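Long-range contact in SIRV1 hypothetical protein ORF119 (Sulfolobus islandicus rudivirus 1 variant xx, PDB 2X3G), which is of unknown function but belongs to a family of small viral proteins and comes from a rudivirus that infects Sulfolobus: residues S12-T23 against L63-K74. Numbering follows the deposited sequence.
Sequences SYIYTYFITITT and LHYHILVFTNKK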
loop_
_atom_site.group_PDB
_atom_site.type_symbol
_atom_site.label_atom_id
_atom_site.label_comp_id
_atom_site.label_asym_id
_atom_site.label_seq_id
_atom_site.Cartn_x
_atom_site.Cartn_y
_atom_site.Cartn_z
ATOM N N SER A 12 20.318 6.644 15.884
ATOM C CA SER A 12 20.436 6.606 17.345
ATOM C C SER A 12 20.598 5.200 17.912
ATOM O O SER A 12 20.893 5.042 19.091
ATOM C CB SER A 12 19.231 7.298 18.006
ATOM O OG SER A 12 17.995 6.851 17.466
ATOM N N TYR A 13 20.396 4.179 17.078
ATOM C CA TYR A 13 20.611 2.788 17.464
ATOM C C TYR A 13 21.824 2.219 16.763
ATOM O O TYR A 13 22.064 2.519 15.607
ATOM C CB TYR A 13 19.353 1.944 17.150
ATOM C CG TYR A 13 18.256 2.224 18.134
ATOM C CD1 TYR A 13 18.051 1.396 19.237
ATOM C CD2 TYR A 13 17.467 3.350 18.032
ATOM C CE1 TYR A 13 17.076 1.670 20.141
ATOM C CE2 TYR A 13 16.484 3.626 18.933
ATOM C CZ TYR A 13 16.297 2.789 20.009
ATOM O OH TYR A 13 15.335 3.065 20.954
ATOM N N ILE A 14 22.570 1.357 17.456
ATOM C CA ILE A 14 23.815 0.855 16.886
ATOM C C ILE A 14 23.521 0.035 15.639
ATOM O O ILE A 14 24.147 0.232 14.597
ATOM C CB ILE A 14 24.616 0.033 17.929
ATOM C CG1 ILE A 14 25.106 0.945 19.060
ATOM C CG2 ILE A 14 25.808 -0.641 17.289
ATOM C CD1 ILE A 14 25.563 0.174 20.266
ATOM N N TYR A 15 22.499 -0.811 15.728
ATOM C CA TYR A 15 22.185 -1.763 14.668
ATOM C C TYR A 15 20.816 -1.504 14.061
ATOM O O TYR A 15 19.833 -1.383 14.778
ATOM C CB TYR A 15 22.232 -3.189 15.200
ATOM C CG TYR A 15 23.527 -3.508 15.906
ATOM C CD1 TYR A 15 24.686 -3.686 15.174
ATOM C CD2 TYR A 15 23.599 -3.592 17.310
ATOM C CE1 TYR A 15 25.904 -3.941 15.813
ATOM C CE2 TYR A 15 24.790 -3.843 17.946
ATOM C CZ TYR A 15 25.936 -4.037 17.198
ATOM O OH TYR A 15 27.142 -4.293 17.805
ATOM N N THR A 16 20.790 -1.402 12.734
ATOM C CA THR A 16 19.557 -1.340 11.952
ATOM C C THR A 16 19.573 -2.545 11.016
ATOM O O THR A 16 20.377 -2.596 10.081
ATOM C CB THR A 16 19.475 -0.095 11.065
ATOM O OG1 THR A 16 19.521 1.107 11.857
ATOM C CG2 THR A 16 18.171 -0.132 10.282
ATOM N N TYR A 17 18.704 -3.507 11.292
ATOM C CA TYR A 17 18.613 -4.723 10.487
ATOM C C TYR A 17 17.417 -4.612 9.560
ATOM O O TYR A 17 16.312 -4.309 10.014
ATOM C CB TYR A 17 18.423 -5.930 11.380
ATOM C CG TYR A 17 19.589 -6.256 12.265
ATOM C CD1 TYR A 17 20.690 -6.920 11.761
ATOM C CD2 TYR A 17 19.592 -5.879 13.613
ATOM C CE1 TYR A 17 21.761 -7.244 12.567
ATOM C CE2 TYR A 17 20.677 -6.206 14.440
ATOM C CZ TYR A 17 21.760 -6.887 13.887
ATOM O OH TYR A 17 22.838 -7.223 14.647
ATOM N N PHE A 18 17.656 -4.856 8.272
ATOM C CA PHE A 18 16.633 -4.903 7.239
ATOM C C PHE A 18 16.441 -6.366 6.886
ATOM O O PHE A 18 17.333 -6.988 6.324
ATOM C CB PHE A 18 17.053 -4.050 6.021
ATOM C CG PHE A 18 16.147 -4.175 4.838
ATOM C CD1 PHE A 18 14.773 -4.141 4.997
ATOM C CD2 PHE A 18 16.668 -4.311 3.566
ATOM C CE1 PHE A 18 13.934 -4.288 3.911
ATOM C CE2 PHE A 18 15.843 -4.433 2.473
ATOM C CZ PHE A 18 14.467 -4.422 2.642
ATOM N N ILE A 19 15.283 -6.902 7.279
ATOM C CA ILE A 19 14.932 -8.287 7.082
ATOM C C ILE A 19 13.793 -8.416 6.069
ATOM O O ILE A 19 12.755 -7.775 6.196
ATOM C CB ILE A 19 14.464 -8.888 8.415
ATOM C CG1 ILE A 19 15.423 -8.508 9.556
ATOM C CG2 ILE A 19 14.225 -10.413 8.270
ATOM C CD1 ILE A 19 14.901 -8.909 10.941
ATOM N N THR A 20 14.007 -9.241 5.047
ATOM C CA THR A 20 12.987 -9.548 4.094
ATOM C C THR A 20 12.635 -11.021 4.223
ATOM O O THR A 20 13.514 -11.879 4.226
ATOM C CB THR A 20 13.450 -9.239 2.679
ATOM O OG1 THR A 20 13.914 -7.899 2.648
ATOM C CG2 THR A 20 12.295 -9.382 1.692
ATOM N N ILE A 21 11.340 -11.299 4.311
ATOM C CA ILE A 21 10.845 -12.662 4.497
ATOM C C ILE A 21 9.841 -12.934 3.389
ATOM O O ILE A 21 8.941 -12.126 3.162
ATOM C CB ILE A 21 10.184 -12.831 5.898
ATOM C CG1 ILE A 21 11.135 -12.355 6.994
ATOM C CG2 ILE A 21 9.713 -14.290 6.140
ATOM C CD1 ILE A 21 10.836 -10.954 7.475
ATOM N N THR A 22 10.040 -14.037 2.667
ATOM C CA THR A 22 9.085 -14.497 1.684
ATOM C C THR A 22 8.674 -15.932 1.975
ATOM O O THR A 22 9.488 -16.752 2.407
ATOM C CB THR A 22 9.684 -14.393 0.269
ATOM O OG1 THR A 22 10.122 -13.036 0.051
ATOM C CG2 THR A 22 8.658 -14.777 -0.776
ATOM N N THR A 23 7.397 -16.237 1.753
ATOM C CA THR A 23 6.942 -17.618 1.757
ATOM C C THR A 23 6.234 -17.913 0.460
ATOM O O THR A 23 5.836 -16.996 -0.254
ATOM C CB THR A 23 5.969 -17.905 2.895
ATOM O OG1 THR A 23 4.764 -17.154 2.700
ATOM C CG2 THR A 23 6.581 -17.533 4.217
ATOM N N LEU A 63 3.539 -14.979 1.039
ATOM C CA LEU A 63 3.676 -13.779 1.863
ATOM C C LEU A 63 4.983 -13.076 1.526
ATOM O O LEU A 63 5.966 -13.710 1.119
ATOM C CB LEU A 63 3.680 -14.137 3.354
ATOM C CG LEU A 63 2.500 -14.957 3.876
ATOM C CD1 LEU A 63 2.865 -15.692 5.181
ATOM C CD2 LEU A 63 1.287 -14.065 4.046
ATOM N N HIS A 64 4.981 -11.762 1.719
ATOM C CA HIS A 64 6.168 -10.952 1.555
ATOM C C HIS A 64 6.168 -9.914 2.675
ATOM O O HIS A 64 5.263 -9.070 2.738
ATOM C CB HIS A 64 6.139 -10.289 0.180
ATOM C CG HIS A 64 7.491 -9.985 -0.373
ATOM N ND1 HIS A 64 8.211 -10.901 -1.110
ATOM C CD2 HIS A 64 8.248 -8.862 -0.320
ATOM C CE1 HIS A 64 9.366 -10.362 -1.466
ATOM N NE2 HIS A 64 9.411 -9.124 -1.003
ATOM N N TYR A 65 7.143 -10.020 3.579
ATOM C CA TYR A 65 7.283 -9.094 4.705
ATOM C C TYR A 65 8.614 -8.362 4.614
ATOM O O TYR A 65 9.611 -8.947 4.235
ATOM C CB TYR A 65 7.292 -9.826 6.053
ATOM C CG TYR A 65 6.167 -10.795 6.359
ATOM C CD1 TYR A 65 6.417 -11.927 7.134
ATOM C CD2 TYR A 65 4.867 -10.577 5.922
ATOM C CE1 TYR A 65 5.422 -12.822 7.458
ATOM C CE2 TYR A 65 3.859 -11.456 6.240
ATOM C CZ TYR A 65 4.143 -12.585 7.011
ATOM O OH TYR A 65 3.163 -13.472 7.344
ATOM N N HIS A 66 8.629 -7.094 4.985
ATOM C CA HIS A 66 9.880 -6.353 5.168
ATOM C C HIS A 66 9.856 -5.788 6.570
ATOM O O HIS A 66 8.838 -5.270 7.006
ATOM C CB HIS A 66 10.042 -5.208 4.161
ATOM C CG HIS A 66 10.064 -5.641 2.736
ATOM N ND1 HIS A 66 11.100 -6.367 2.188
ATOM C CD2 HIS A 66 9.173 -5.443 1.739
ATOM C CE1 HIS A 66 10.843 -6.599 0.915
ATOM N NE2 HIS A 66 9.677 -6.055 0.620
ATOM N N ILE A 67 10.983 -5.886 7.265
ATOM C CA ILE A 67 11.066 -5.482 8.642
ATOM C C ILE A 67 12.360 -4.718 8.874
ATOM O O ILE A 67 13.419 -5.189 8.482
ATOM C CB ILE A 67 11.015 -6.714 9.570
ATOM C CG1 ILE A 67 9.737 -7.526 9.345
ATOM C CG2 ILE A 67 11.063 -6.310 11.032
ATOM C CD1 ILE A 67 9.565 -8.652 10.358
ATOM N N LEU A 68 12.265 -3.537 9.492
ATOM C CA LEU A 68 13.435 -2.883 10.086
ATOM C C LEU A 68 13.420 -3.057 11.587
ATOM O O LEU A 68 12.416 -2.798 12.249
ATOM C CB LEU A 68 13.471 -1.389 9.806
ATOM C CG LEU A 68 13.868 -0.951 8.429
ATOM C CD1 LEU A 68 13.741 0.574 8.384
ATOM C CD2 LEU A 68 15.276 -1.397 8.097
ATOM N N VAL A 69 14.542 -3.516 12.109
ATOM C CA VAL A 69 14.730 -3.675 13.552
ATOM C C VAL A 69 15.857 -2.707 13.938
ATOM O O VAL A 69 16.957 -2.782 13.409
ATOM C CB VAL A 69 15.084 -5.127 13.918
ATOM C CG1 VAL A 69 15.482 -5.243 15.405
ATOM C CG2 VAL A 69 13.910 -6.083 13.599
ATOM N N PHE A 70 15.545 -1.786 14.830
ATOM C CA PHE A 70 16.523 -0.895 15.436
ATOM C C PHE A 70 16.814 -1.364 16.856
ATOM O O PHE A 70 15.914 -1.441 17.671
ATOM C CB PHE A 70 15.936 0.494 15.497
ATOM C CG PHE A 70 15.460 0.986 14.181
ATOM C CD1 PHE A 70 14.117 0.859 13.816
ATOM C CD2 PHE A 70 16.342 1.580 13.285
ATOM C CE1 PHE A 70 13.670 1.334 12.597
ATOM C CE2 PHE A 70 15.901 2.060 12.090
ATOM C CZ PHE A 70 14.558 1.931 11.730
ATOM N N THR A 71 18.083 -1.624 17.143
ATOM C CA THR A 71 18.480 -2.248 18.396
ATOM C C THR A 71 19.948 -1.933 18.701
ATOM O O THR A 71 20.752 -1.671 17.803
ATOM C CB THR A 71 18.263 -3.779 18.344
ATOM O OG1 THR A 71 18.533 -4.374 19.614
ATOM C CG2 THR A 71 19.138 -4.457 17.290
ATOM N N ASN A 72 20.279 -1.986 19.982
ATOM C CA ASN A 72 21.634 -1.698 20.444
ATOM C C ASN A 72 22.366 -2.980 20.782
ATOM O O ASN A 72 23.515 -2.951 21.227
ATOM C CB ASN A 72 21.565 -0.723 21.622
ATOM C CG ASN A 72 21.124 0.645 21.197
ATOM O OD1 ASN A 72 21.589 1.151 20.176
ATOM N ND2 ASN A 72 20.236 1.254 21.953
ATOM N N LYS A 73 21.728 -4.116 20.504
ATOM C CA LYS A 73 22.308 -5.418 20.792
ATOM C C LYS A 73 22.227 -6.278 19.555
ATOM O O LYS A 73 21.159 -6.402 18.984
ATOM C CB LYS A 73 21.530 -6.084 21.921
ATOM C CG LYS A 73 22.074 -7.446 22.306
ATOM C CD LYS A 73 21.467 -7.971 23.602
ATOM C CE LYS A 73 21.857 -9.428 23.870
ATOM N NZ LYS A 73 23.284 -9.726 23.545
ATOM N N LYS A 74 23.336 -6.892 19.165
ATOM C CA LYS A 74 23.362 -7.706 17.948
ATOM C C LYS A 74 22.326 -8.794 18.023
ATOM O O LYS A 74 22.190 -9.447 19.062
ATOM C CB LYS A 74 24.722 -8.364 17.745
ATOM C CG LYS A 74 25.696 -7.561 16.933
ATOM C CD LYS A 74 27.051 -8.240 16.925
ATOM C CE LYS A 74 28.064 -7.395 16.180
ATOM N NZ LYS A 74 29.429 -7.976 16.259
HETATM O O HOH W 1 19.547 4.112 21.459
#
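Tyr-15, Tyr-17, Ile-19 and Ile-21 pair with Thr-71, Val-69, Ile-67 and Tyr-65 through reciprocal N-H...O bonds, a worked example of how central antiparallel strands divide their backbone groups: alternate residues bond across this pair, while those between turn to the flanking strands, as Phe-18 does with Glu-93, Thr-20 with Arg-91 and His-64 with Glu-55. Ile-19 N meets Ile-67 O at 2.8 Å, almost straight at 177°. In the non-hydrogen-bonded pairs, CA-H groups lean on the same carbonyls, Leu-68 CA lying 3.2 Å from Tyr-17 O. Within the ladder, Thr-20 OG1 and His-66 ND1 share a hydrogen bond of 3.2 Å, the hydroxyl at the imidazole edge.

Side chains finish both ends. The Asn-72 amide lies nearly parallel to the Tyr-13 ring; its OD1 accepts Ile-14 N in the carbonyl plane (2.9 Å), while ND2 donates to a water that in turn donates to Ser-12 O. Nearby, Lys-74 CG sits over one face of the Tyr-15 ring, toward its rim, in a CH-pi contact. At the other end, Thr-23 N reaches Leu-63 O, but the return bond is weak; Leu-63 N is held chiefly by Thr-23 OG1 (3.0 Å), placed between its backbone N and carbonyl carbon (chi1 65°) and also bonded to Tyr-25 O.

Strands 49-55 and 89-94 flank this central pair, and helix 30-44 packs on the face bearing Ile-19, Tyr-65 and Val-69.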